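Local coordinates for conserved hypothetical protein TM1158 (Thermotoga maritima, PDB 1O1Y) that probably transfers the amide nitrogen of glutamine to an acceptor substrate, as a type 1 glutamine amidotransferase domain with a flavodoxin-like fold, at residues Arg14-Arg19 against Arg53-Tyr58; Ser113-Lys118 against Thr153-Arg158; Gly120-Trp125 against Val146-Gly151; Lys130-Lys135 against Arg159-Phe164. All coordinates share one frame; numbering follows the deposited sequence.

From the N terminus, interaction 1 comes first: strand 14-18 meets the loop that leads from strand 39-43 into strand 60-63, closing a loop of 33 residues on the parallel side of the large mixed sheet. The other three contacts lie farther along the chain. Interaction 2 pairs strand 114-116 with strand 152-154 in a separate two-stranded sheet, and the loop it closes contains interaction 3, at the antiparallel edge of the large sheet. Gly117 N and Gly151 O, 2.8 Å apart, join these two. Interaction 4 crosses both along the chain; it ties the end of strand 125-130 to strand 161-165 and touches interaction 2 through Leu156 and Arg162.

Interaction 1 (Arg14-Arg19 against Arg53-Tyr58). With SO4 (sulfate ion), chain D; SO4 (sulfate ion), chain B.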
# COMPACT_ATOMS: atom_id res chain seq x y z
N ARG A 14 7.04 15.80 -5.76
CA ARG A 14 8.02 14.71 -5.67
C ARG A 14 7.52 13.68 -4.66
O ARG A 14 7.09 14.02 -3.57
CB ARG A 14 9.40 15.23 -5.24
CG ARG A 14 10.52 14.18 -5.27
CD ARG A 14 11.89 14.70 -4.85
NE ARG A 14 12.48 15.55 -5.88
CZ ARG A 14 13.14 15.10 -6.95
NH1 ARG A 14 13.38 13.79 -7.14
NH2 ARG A 14 13.59 15.97 -7.83
N VAL A 15 7.58 12.40 -5.04
CA VAL A 15 7.11 11.31 -4.23
C VAL A 15 8.33 10.51 -3.72
O VAL A 15 9.30 10.30 -4.49
CB VAL A 15 6.22 10.37 -5.03
CG1 VAL A 15 5.65 9.25 -4.14
CG2 VAL A 15 5.05 11.11 -5.68
N LEU A 16 8.29 10.10 -2.47
CA LEU A 16 9.21 9.13 -1.89
C LEU A 16 8.52 7.78 -1.88
O LEU A 16 7.46 7.59 -1.24
CB LEU A 16 9.54 9.50 -0.44
CG LEU A 16 10.52 8.57 0.25
CD1 LEU A 16 11.88 8.54 -0.46
CD2 LEU A 16 10.71 9.00 1.71
N ALA A 17 9.16 6.81 -2.50
CA ALA A 17 8.64 5.45 -2.60
C ALA A 17 9.57 4.50 -1.80
O ALA A 17 10.66 4.15 -2.25
CB ALA A 17 8.55 5.01 -4.06
N ILE A 18 9.13 4.11 -0.62
CA ILE A 18 9.89 3.25 0.26
C ILE A 18 9.51 1.79 -0.07
O ILE A 18 8.39 1.36 0.10
CB ILE A 18 9.63 3.55 1.75
CG1 ILE A 18 9.89 5.04 2.05
CG2 ILE A 18 10.47 2.65 2.64
CD1 ILE A 18 9.45 5.47 3.47
N ARG A 19 10.50 1.08 -0.58
CA ARG A 19 10.32 -0.23 -1.17
C ARG A 19 11.10 -1.33 -0.43
O ARG A 19 12.28 -1.20 -0.13
CB ARG A 19 10.78 -0.18 -2.62
CG ARG A 19 10.63 -1.57 -3.36
CD ARG A 19 10.80 -1.50 -4.86
NE ARG A 19 12.13 -0.98 -5.21
CZ ARG A 19 12.55 -0.73 -6.45
NH1 ARG A 19 11.85 -1.12 -7.50
NH2 ARG A 19 13.74 -0.16 -6.64
N ARG A 53 17.27 13.07 0.28
CA ARG A 53 16.75 14.44 0.48
C ARG A 53 16.01 14.50 1.80
O ARG A 53 15.44 13.50 2.18
CB ARG A 53 15.66 14.75 -0.57
CG ARG A 53 16.14 14.76 -1.97
CD ARG A 53 15.01 14.70 -3.00
NE ARG A 53 15.58 14.46 -4.33
CZ ARG A 53 16.19 15.39 -5.05
NH1 ARG A 53 16.31 16.61 -4.60
NH2 ARG A 53 16.69 15.08 -6.24
N PRO A 54 15.89 15.68 2.41
CA PRO A 54 15.03 15.82 3.59
C PRO A 54 13.57 15.52 3.27
O PRO A 54 13.09 15.78 2.15
CB PRO A 54 15.18 17.29 3.98
CG PRO A 54 16.38 17.77 3.26
CD PRO A 54 16.55 16.94 2.07
N LEU A 55 12.85 15.01 4.27
CA LEU A 55 11.46 14.65 4.09
C LEU A 55 10.61 15.78 3.59
O LEU A 55 9.64 15.55 2.88
CB LEU A 55 10.85 14.18 5.40
CG LEU A 55 11.18 12.76 5.81
CD1 LEU A 55 10.63 12.54 7.23
CD2 LEU A 55 10.61 11.79 4.81
N GLU A 56 11.01 17.01 3.91
CA GLU A 56 10.24 18.15 3.46
C GLU A 56 10.30 18.36 1.96
O GLU A 56 9.45 19.06 1.42
CB GLU A 56 10.71 19.42 4.17
CG GLU A 56 10.19 19.52 5.59
CD GLU A 56 11.06 18.82 6.65
OE1 GLU A 56 10.71 19.01 7.83
OE2 GLU A 56 12.06 18.09 6.32
N GLU A 57 11.30 17.81 1.27
CA GLU A 57 11.30 17.87 -0.20
C GLU A 57 10.23 16.98 -0.87
O GLU A 57 9.96 17.13 -2.06
CB GLU A 57 12.72 17.57 -0.75
CG GLU A 57 13.73 18.68 -0.47
CD GLU A 57 15.02 18.46 -1.28
OE1 GLU A 57 14.92 17.96 -2.43
OE2 GLU A 57 16.10 18.78 -0.78
N TYR A 58 9.58 16.09 -0.12
CA TYR A 58 8.59 15.19 -0.68
C TYR A 58 7.16 15.64 -0.37
O TYR A 58 6.85 16.02 0.76
CB TYR A 58 8.79 13.77 -0.14
CG TYR A 58 10.10 13.19 -0.57
CD1 TYR A 58 10.28 12.75 -1.86
CD2 TYR A 58 11.17 13.09 0.33
CE1 TYR A 58 11.51 12.23 -2.28
CE2 TYR A 58 12.39 12.56 -0.06
CZ TYR A 58 12.55 12.12 -1.36
OH TYR A 58 13.76 11.61 -1.73
S SO4 D . 15.01 13.79 -10.55
O1 SO4 D . 14.04 13.67 -11.63
O2 SO4 D . 14.57 12.88 -9.51
O3 SO4 D . 15.05 15.18 -10.11
O4 SO4 D . 16.35 13.40 -10.94
S SO4 B . 11.20 18.64 -8.31
O1 SO4 B . 11.44 17.77 -9.46
O2 SO4 B . 9.94 18.20 -7.68
O3 SO4 B . 11.15 20.02 -8.76
O4 SO4 B . 12.34 18.54 -7.39
O HOH W 1 7.62 17.90 -3.54
O HOH W 2 11.52 17.93 -4.12
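Arg14 and Arg53 lay their guanidinium groups flat on each other, centres 3.6 Å apart and planes 19° from parallel, while the two side chains cross at about a right angle. Arg53 CZ sits over the centre of the Arg14 group. Beside this stack, the Tyr58 ring takes Leu16 CB over the middle of one face, 3.7 Å from the ring centroid, and Arg14 CD comes to 3.6 Å from Tyr58 CE1. With CG anti to the backbone N (chi1 -174°), Arg14 sets that carbon 3.7 Å from Tyr58 CE1. Its NH1 and NH2 then grip one sulfate in nearly straight bonds, NH1 to O2 and NH2 to O3, each 2.8 Å; NH2 also reaches O4 of a second sulfate at 2.9 Å. Arg53 turns NH1 to Glu57 OE1, a 2.9 Å salt bridge that uses the syn lone pair of the carboxylate. Farther out, Asp41 on strand 39-43 takes Arg14 NH1, Arg53 NE and Tyr58 OH together. Like charges in a face-to-face stack would normally repel; the carboxylates of Asp41 and Glu57, with sulfates probably from the crystallisation liquor, are likely to offset that repulsion.

Interaction 2 (Ser113-Lys118 against Thr153-Arg158)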
# COMPACT_ATOMS: atom_id res chain seq x y z
N SER A 113 -2.27 -3.21 17.39
CA SER A 113 -1.62 -4.49 17.23
C SER A 113 -1.73 -4.96 15.79
O SER A 113 -2.73 -4.72 15.09
CB SER A 113 -2.26 -5.55 18.18
OG SER A 113 -2.10 -5.22 19.54
N VAL A 114 -0.70 -5.66 15.36
CA VAL A 114 -0.66 -6.37 14.11
C VAL A 114 -0.47 -7.86 14.42
O VAL A 114 0.26 -8.24 15.35
CB VAL A 114 0.55 -5.86 13.26
CG1 VAL A 114 0.74 -6.67 11.99
CG2 VAL A 114 0.39 -4.37 13.03
N TYR A 115 -1.14 -8.70 13.64
CA TYR A 115 -1.17 -10.13 13.95
C TYR A 115 -1.64 -10.95 12.79
O TYR A 115 -2.22 -10.44 11.84
CB TYR A 115 -2.07 -10.43 15.13
CG TYR A 115 -3.40 -9.68 15.08
CD1 TYR A 115 -4.50 -10.20 14.41
CD2 TYR A 115 -3.55 -8.44 15.72
CE1 TYR A 115 -5.71 -9.53 14.35
CE2 TYR A 115 -4.77 -7.76 15.69
CZ TYR A 115 -5.85 -8.30 14.99
OH TYR A 115 -7.06 -7.63 14.95
N ARG A 116 -1.35 -12.24 12.89
CA ARG A 116 -1.76 -13.21 11.86
C ARG A 116 -3.27 -13.25 11.78
O ARG A 116 -3.96 -13.38 12.80
CB ARG A 116 -1.21 -14.61 12.16
CG ARG A 116 -1.31 -15.59 10.97
CD ARG A 116 -0.82 -16.98 11.28
NE ARG A 116 -1.73 -17.63 12.23
CZ ARG A 116 -2.83 -18.32 11.91
NH1 ARG A 116 -3.20 -18.48 10.64
NH2 ARG A 116 -3.57 -18.86 12.87
N GLY A 117 -3.79 -13.12 10.55
CA GLY A 117 -5.20 -13.23 10.32
C GLY A 117 -5.76 -14.59 10.66
O GLY A 117 -5.14 -15.61 10.35
N LYS A 118 -6.91 -14.63 11.30
CA LYS A 118 -7.49 -15.90 11.73
C LYS A 118 -8.51 -16.48 10.76
O LYS A 118 -9.08 -17.53 11.01
CB LYS A 118 -8.10 -15.75 13.15
CG LYS A 118 -7.08 -15.22 14.20
CD LYS A 118 -5.76 -16.06 14.25
CE LYS A 118 -4.81 -15.64 15.40
NZ LYS A 118 -4.13 -14.26 15.22
N THR A 153 -3.07 -9.10 9.59
CA THR A 153 -4.01 -7.97 9.69
C THR A 153 -3.70 -7.12 10.93
O THR A 153 -2.67 -7.25 11.55
CB THR A 153 -5.49 -8.53 9.66
OG1 THR A 153 -6.43 -7.46 9.48
CG2 THR A 153 -5.85 -9.23 10.91
N PHE A 154 -4.59 -6.19 11.27
CA PHE A 154 -4.35 -5.27 12.34
C PHE A 154 -5.67 -4.82 12.96
O PHE A 154 -6.73 -4.93 12.36
CB PHE A 154 -3.54 -4.05 11.85
CG PHE A 154 -4.11 -3.40 10.61
CD1 PHE A 154 -3.68 -3.79 9.35
CD2 PHE A 154 -5.10 -2.43 10.70
CE1 PHE A 154 -4.26 -3.23 8.20
CE2 PHE A 154 -5.67 -1.86 9.56
CZ PHE A 154 -5.26 -2.26 8.32
N ASP A 155 -5.56 -4.30 14.18
CA ASP A 155 -6.63 -3.56 14.84
C ASP A 155 -6.68 -2.15 14.27
O ASP A 155 -5.70 -1.62 13.79
CB ASP A 155 -6.37 -3.45 16.31
CG ASP A 155 -6.59 -4.75 17.05
OD1 ASP A 155 -7.33 -5.62 16.52
OD2 ASP A 155 -6.08 -4.95 18.18
N LEU A 156 -7.86 -1.53 14.32
CA LEU A 156 -8.01 -0.14 13.89
C LEU A 156 -7.44 0.79 14.95
O LEU A 156 -7.83 0.73 16.09
CB LEU A 156 -9.49 0.17 13.69
CG LEU A 156 -9.89 1.57 13.21
CD1 LEU A 156 -9.44 1.76 11.80
CD2 LEU A 156 -11.37 1.74 13.31
N PRO A 157 -6.46 1.64 14.60
CA PRO A 157 -5.92 2.54 15.61
C PRO A 157 -6.99 3.46 16.16
O PRO A 157 -7.95 3.82 15.46
CB PRO A 157 -4.89 3.35 14.84
CG PRO A 157 -4.46 2.49 13.70
CD PRO A 157 -5.73 1.74 13.32
N ARG A 158 -6.81 3.82 17.40
CA ARG A 158 -7.82 4.58 18.12
C ARG A 158 -8.11 5.88 17.38
O ARG A 158 -9.26 6.28 17.24
CB ARG A 158 -7.36 4.89 19.52
CG ARG A 158 -8.45 5.61 20.33
CD ARG A 158 -8.05 5.93 21.76
NE ARG A 158 -6.69 6.44 21.80
CZ ARG A 158 -6.36 7.72 21.74
NH1 ARG A 158 -7.29 8.68 21.73
NH2 ARG A 158 -5.07 8.05 21.75
O HOH W 3 -4.33 -3.39 19.46
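Tyr115 OH gives its proton to Asp155 OD1 at 2.6 Å, the shortest polar bond between 113-118 and 153-158. The oxygen is met from above the carboxylate plane, 42° out of it, and the ring and carboxylate planes stand 65° apart. Tyr115 CG lies between the backbone N and the carbonyl carbon (chi1 44°), the crowded position, and the ring runs side by side with Thr153, whose CG2 touches CE1 at 3.5 Å. Thr153 O lies over the centre of one ring face. The other carboxylate oxygen, Asp155 OD2, accepts a 2.7 Å bond from a water that in turn accepts from Ser113 N. An alanine in place of Tyr115 would probably leave Asp155 OD1 without this hydroxyl and open a gap beside the Thr153 methyl. The backbones pair through Tyr115 N to Thr153 O, Thr153 N to Tyr115 O at 2.8 Å, and Asp155 N to Ser113 O. Val114 and Phe154 form the non-hydrogen-bonded pair, with Val114 CG2 at 4.1 Å from Phe154 CB; both side chains turn to the face lined by helix 102-109, where Phe154 meets Gln104 and Ala107. The result is a short antiparallel two-stranded sheet, separate from the large mixed sheet of the flavodoxin-like fold.

Interaction 3 (Gly120-Trp125 against Val146-Gly151); sequences GEEIGW and VFQWHG. With SO4 (sulfate ion), chain C.
Glu122 OE1 meets His150 NE2 at 2.7 Å, in the plane of the imidazole and through the anti lone pair of the carboxylate. The carboxylate and ring planes stand 85° apart. Glu122 has more surface buried here than any other residue of the contact; its CB also packs on Gln148 CB at 3.5 Å, and a water bridges Glu122 OE2 and Gln148 NE2. Gln172 binds both Glu122 OE1 and Gln148 NE2, while Asp152 O takes His150 ND1, so both ring nitrogens are held. Trp125 is next in buried area: Phe147 CB lies over its six-membered ring, 3.8 Å from the centroid. Ile123 CG2, anti to the backbone N, similarly sits over the six-membered ring of Trp149, 3.9 Å from that centroid. The backbones run antiparallel, with paired bonds between Glu122 and His150 and between Gly124 and Gln148; Trp149 and His150 both face Glu122 in a classic beta bulge. Gly151 N also binds a sulfate. Strand 122-123 thus edges the mixed sheet against strand 143-150, with Trp125 packed on helix 211-237 and, together with Phe147, on Met193 of helix 190-199.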
# COMPACT_ATOMS: atom_id res chain seq x y z
N GLY A 120 -7.71 -17.06 7.39
CA GLY A 120 -6.91 -17.45 6.24
C GLY A 120 -6.24 -16.29 5.53
O GLY A 120 -6.57 -15.12 5.75
N GLU A 121 -5.28 -16.63 4.69
CA GLU A 121 -4.62 -15.63 3.86
C GLU A 121 -5.56 -15.19 2.73
O GLU A 121 -6.42 -15.95 2.29
CB GLU A 121 -3.36 -16.17 3.23
CG GLU A 121 -2.22 -16.48 4.18
CD GLU A 121 -0.97 -16.91 3.43
OE1 GLU A 121 0.07 -16.22 3.47
OE2 GLU A 121 -1.07 -17.92 2.74
N GLU A 122 -5.37 -13.97 2.28
CA GLU A 122 -6.01 -13.47 1.08
C GLU A 122 -4.94 -13.33 0.01
O GLU A 122 -4.06 -12.46 0.11
CB GLU A 122 -6.69 -12.14 1.36
CG GLU A 122 -7.96 -12.23 2.22
CD GLU A 122 -8.68 -10.89 2.36
OE1 GLU A 122 -8.03 -9.85 2.66
OE2 GLU A 122 -9.92 -10.85 2.20
N ILE A 123 -4.96 -14.23 -0.98
CA ILE A 123 -4.04 -14.15 -2.08
C ILE A 123 -4.89 -14.27 -3.33
O ILE A 123 -5.45 -15.33 -3.62
CB ILE A 123 -2.98 -15.24 -2.06
CG1 ILE A 123 -2.17 -15.16 -0.77
CG2 ILE A 123 -2.10 -15.10 -3.32
CD1 ILE A 123 -1.17 -16.30 -0.60
N GLY A 124 -5.04 -13.16 -4.04
CA GLY A 124 -5.92 -13.14 -5.19
C GLY A 124 -6.87 -11.98 -5.20
O GLY A 124 -6.63 -10.99 -4.54
N TRP A 125 -7.99 -12.14 -5.91
CA TRP A 125 -8.91 -11.02 -6.12
C TRP A 125 -10.12 -11.17 -5.20
O TRP A 125 -10.75 -12.23 -5.16
CB TRP A 125 -9.31 -11.00 -7.61
CG TRP A 125 -8.19 -10.53 -8.47
CD1 TRP A 125 -7.30 -11.30 -9.16
CD2 TRP A 125 -7.84 -9.17 -8.75
NE1 TRP A 125 -6.41 -10.50 -9.84
CE2 TRP A 125 -6.72 -9.19 -9.61
CE3 TRP A 125 -8.36 -7.95 -8.38
CZ2 TRP A 125 -6.13 -8.04 -10.08
CZ3 TRP A 125 -7.78 -6.81 -8.84
CH2 TRP A 125 -6.67 -6.86 -9.71
N VAL A 146 -10.48 -5.95 -5.52
CA VAL A 146 -9.09 -5.54 -5.36
C VAL A 146 -8.17 -6.76 -5.20
O VAL A 146 -8.62 -7.92 -4.97
CB VAL A 146 -8.92 -4.62 -4.13
CG1 VAL A 146 -9.79 -3.41 -4.25
CG2 VAL A 146 -9.16 -5.39 -2.84
N PHE A 147 -6.88 -6.51 -5.36
CA PHE A 147 -5.90 -7.60 -5.29
C PHE A 147 -5.23 -7.67 -3.89
O PHE A 147 -4.80 -6.66 -3.32
CB PHE A 147 -4.84 -7.43 -6.35
CG PHE A 147 -3.82 -8.51 -6.37
CD1 PHE A 147 -4.16 -9.81 -6.68
CD2 PHE A 147 -2.47 -8.19 -6.15
CE1 PHE A 147 -3.16 -10.81 -6.73
CE2 PHE A 147 -1.50 -9.16 -6.21
CZ PHE A 147 -1.85 -10.48 -6.47
N GLN A 148 -5.20 -8.86 -3.34
CA GLN A 148 -4.72 -9.11 -1.98
C GLN A 148 -3.58 -10.08 -2.02
O GLN A 148 -3.58 -11.06 -2.79
CB GLN A 148 -5.81 -9.76 -1.11
CG GLN A 148 -7.04 -8.86 -0.90
CD GLN A 148 -6.84 -7.81 0.16
OE1 GLN A 148 -5.71 -7.50 0.56
NE2 GLN A 148 -7.96 -7.25 0.65
N TRP A 149 -2.61 -9.85 -1.15
CA TRP A 149 -1.57 -10.82 -0.93
C TRP A 149 -1.04 -10.67 0.49
O TRP A 149 0.04 -10.14 0.72
CB TRP A 149 -0.43 -10.64 -1.94
CG TRP A 149 0.41 -11.92 -2.08
CD1 TRP A 149 0.93 -12.68 -1.08
CD2 TRP A 149 0.77 -12.58 -3.30
NE1 TRP A 149 1.58 -13.77 -1.60
CE2 TRP A 149 1.52 -13.71 -2.97
CE3 TRP A 149 0.53 -12.32 -4.65
CZ2 TRP A 149 2.03 -14.58 -3.94
CZ3 TRP A 149 1.05 -13.17 -5.60
CH2 TRP A 149 1.78 -14.28 -5.24
N HIS A 150 -1.80 -11.17 1.46
CA HIS A 150 -1.44 -10.95 2.86
C HIS A 150 -1.99 -12.05 3.75
O HIS A 150 -3.05 -12.60 3.49
CB HIS A 150 -1.93 -9.57 3.36
CG HIS A 150 -3.39 -9.50 3.66
ND1 HIS A 150 -3.89 -9.62 4.95
CD2 HIS A 150 -4.47 -9.37 2.85
CE1 HIS A 150 -5.21 -9.57 4.91
NE2 HIS A 150 -5.59 -9.44 3.65
N GLY A 151 -1.25 -12.31 4.82
CA GLY A 151 -1.65 -13.19 5.87
C GLY A 151 -1.87 -12.49 7.20
O GLY A 151 -2.50 -13.07 8.07
S SO4 C . 1.92 -10.92 5.44
O1 SO4 C . 1.78 -12.14 4.67
O2 SO4 C . 0.69 -10.11 5.59
O3 SO4 C . 2.86 -10.10 4.68
O4 SO4 C . 2.51 -11.16 6.77
O HOH W 4 2.38 -15.40 1.32
O HOH W 5 -10.69 -8.40 0.82

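Interaction 4 (Lys130-Lys135 against Arg159-Phe164)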
# COMPACT_ATOMS: atom_id res chain seq x y z
N LYS A 130 -16.54 -0.17 1.15
CA LYS A 130 -16.25 1.18 1.62
C LYS A 130 -17.25 1.65 2.65
O LYS A 130 -18.42 1.71 2.40
CB LYS A 130 -16.13 2.15 0.44
CG LYS A 130 -15.53 3.55 0.83
CD LYS A 130 -15.49 4.57 -0.31
CE LYS A 130 -16.77 5.30 -0.53
NZ LYS A 130 -16.62 6.44 -1.49
N VAL A 131 -16.74 1.96 3.85
CA VAL A 131 -17.55 2.21 5.00
C VAL A 131 -17.37 3.63 5.55
O VAL A 131 -17.69 3.93 6.68
CB VAL A 131 -17.28 1.13 6.09
CG1 VAL A 131 -17.64 -0.23 5.57
CG2 VAL A 131 -15.84 1.11 6.56
N SER A 132 -16.89 4.53 4.71
CA SER A 132 -16.70 5.93 5.08
C SER A 132 -16.89 6.85 3.89
O SER A 132 -16.52 6.49 2.77
CB SER A 132 -15.25 6.12 5.56
OG SER A 132 -14.95 7.47 5.84
N ASP A 133 -17.36 8.07 4.14
CA ASP A 133 -17.39 9.14 3.12
C ASP A 133 -16.12 10.00 3.12
O ASP A 133 -16.13 11.11 2.56
CB ASP A 133 -18.61 10.05 3.17
CG ASP A 133 -18.75 10.94 1.87
OD1 ASP A 133 -18.40 10.48 0.73
OD2 ASP A 133 -19.18 12.11 1.90
N ASN A 134 -15.04 9.49 3.69
CA ASN A 134 -13.74 10.20 3.67
C ASN A 134 -13.42 10.71 2.27
O ASN A 134 -13.44 9.96 1.30
CB ASN A 134 -12.59 9.28 4.09
CG ASN A 134 -11.26 10.01 4.14
OD1 ASN A 134 -10.50 9.99 3.17
ND2 ASN A 134 -10.97 10.67 5.27
N LYS A 135 -13.04 11.97 2.21
CA LYS A 135 -12.85 12.68 0.96
C LYS A 135 -11.82 12.05 0.02
O LYS A 135 -11.97 12.15 -1.20
CB LYS A 135 -12.43 14.13 1.24
CG LYS A 135 -11.04 14.28 1.88
CD LYS A 135 -10.72 15.79 2.12
CE LYS A 135 -9.37 15.96 2.81
NZ LYS A 135 -9.07 17.43 2.97
N ARG A 159 -7.10 6.55 16.91
CA ARG A 159 -7.44 7.85 16.30
C ARG A 159 -7.92 7.75 14.81
O ARG A 159 -8.34 8.74 14.19
CB ARG A 159 -6.23 8.77 16.48
CG ARG A 159 -5.97 9.18 17.96
CD ARG A 159 -4.52 9.70 18.21
NE ARG A 159 -3.51 8.65 18.00
CZ ARG A 159 -2.19 8.86 17.83
NH1 ARG A 159 -1.68 10.09 17.82
NH2 ARG A 159 -1.38 7.82 17.66
N ALA A 160 -7.92 6.55 14.25
CA ALA A 160 -8.17 6.37 12.83
C ALA A 160 -9.63 6.14 12.47
O ALA A 160 -10.43 5.65 13.29
CB ALA A 160 -7.31 5.21 12.30
N THR A 161 -9.97 6.52 11.25
CA THR A 161 -11.25 6.21 10.64
C THR A 161 -11.14 5.01 9.78
O THR A 161 -10.31 4.98 8.88
CB THR A 161 -11.68 7.40 9.79
OG1 THR A 161 -11.84 8.50 10.68
CG2 THR A 161 -13.07 7.19 9.18
N ARG A 162 -11.96 3.99 10.00
CA ARG A 162 -12.01 2.86 9.07
C ARG A 162 -12.67 3.31 7.77
O ARG A 162 -13.72 3.94 7.81
CB ARG A 162 -12.85 1.71 9.62
CG ARG A 162 -12.82 0.46 8.73
CD ARG A 162 -13.65 -0.71 9.25
NE ARG A 162 -13.12 -1.21 10.53
CZ ARG A 162 -13.64 -1.02 11.73
NH1 ARG A 162 -14.79 -0.35 11.95
NH2 ARG A 162 -12.99 -1.54 12.77
N VAL A 163 -12.03 3.03 6.65
CA VAL A 163 -12.56 3.37 5.34
C VAL A 163 -12.96 2.13 4.55
O VAL A 163 -13.89 2.21 3.72
CB VAL A 163 -11.59 4.27 4.55
CG1 VAL A 163 -12.13 4.63 3.15
CG2 VAL A 163 -11.41 5.57 5.32
N PHE A 164 -12.24 1.04 4.72
CA PHE A 164 -12.59 -0.21 4.08
C PHE A 164 -12.66 -1.39 5.04
O PHE A 164 -11.83 -1.54 5.94
CB PHE A 164 -11.61 -0.57 2.96
CG PHE A 164 -11.59 0.43 1.82
CD1 PHE A 164 -12.52 0.36 0.77
CD2 PHE A 164 -10.68 1.47 1.83
CE1 PHE A 164 -12.51 1.29 -0.26
CE2 PHE A 164 -10.69 2.39 0.81
CZ PHE A 164 -11.62 2.31 -0.23
O HOH W 6 -16.10 3.90 9.29
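An ST turn at Ser132 lies where the loop after strand 125-130 packs on strand 161-165: Ser132 OG accepts from Asn134 N at 3.0 Å. The same side chain faces the strand, its CB 3.9 Å from Val163 CG2 and its OG beside Thr161 CG2. OG stands anti to the backbone N (chi1 175°), a rotation that carries it to both the Thr161 methyl and the amide of Asn134. An alanine here would probably leave Asn134 N without this acceptor and the Thr161 methyl without its neighbour, though CB would still meet Val163. The backbone link across the contact is Val131 N to Val163 O at 2.9 Å, the donor lying 45° above the carbonyl plane. Val131 CG2 meets Arg162 CG at 3.8 Å, and a water joins Val131 O to Arg162 O, giving a proton to each. At the other end Lys130 and Phe164 form an antiparallel non-hydrogen-bonded pair, with Lys130 CB 3.8 Å from Phe164 CE1. Lys130 NZ turns elsewhere, to the carbonyls of Phe137 and Phe140. Val163 and Phe164 both face Gly173, a classic beta bulge on the side of strand 173-176. Apolar packing, including the methylenes of Lys130 and Arg162, accounts for most of the side-chain contact, while one direct backbone bond and a water bridge fix how the loop sits on the strand.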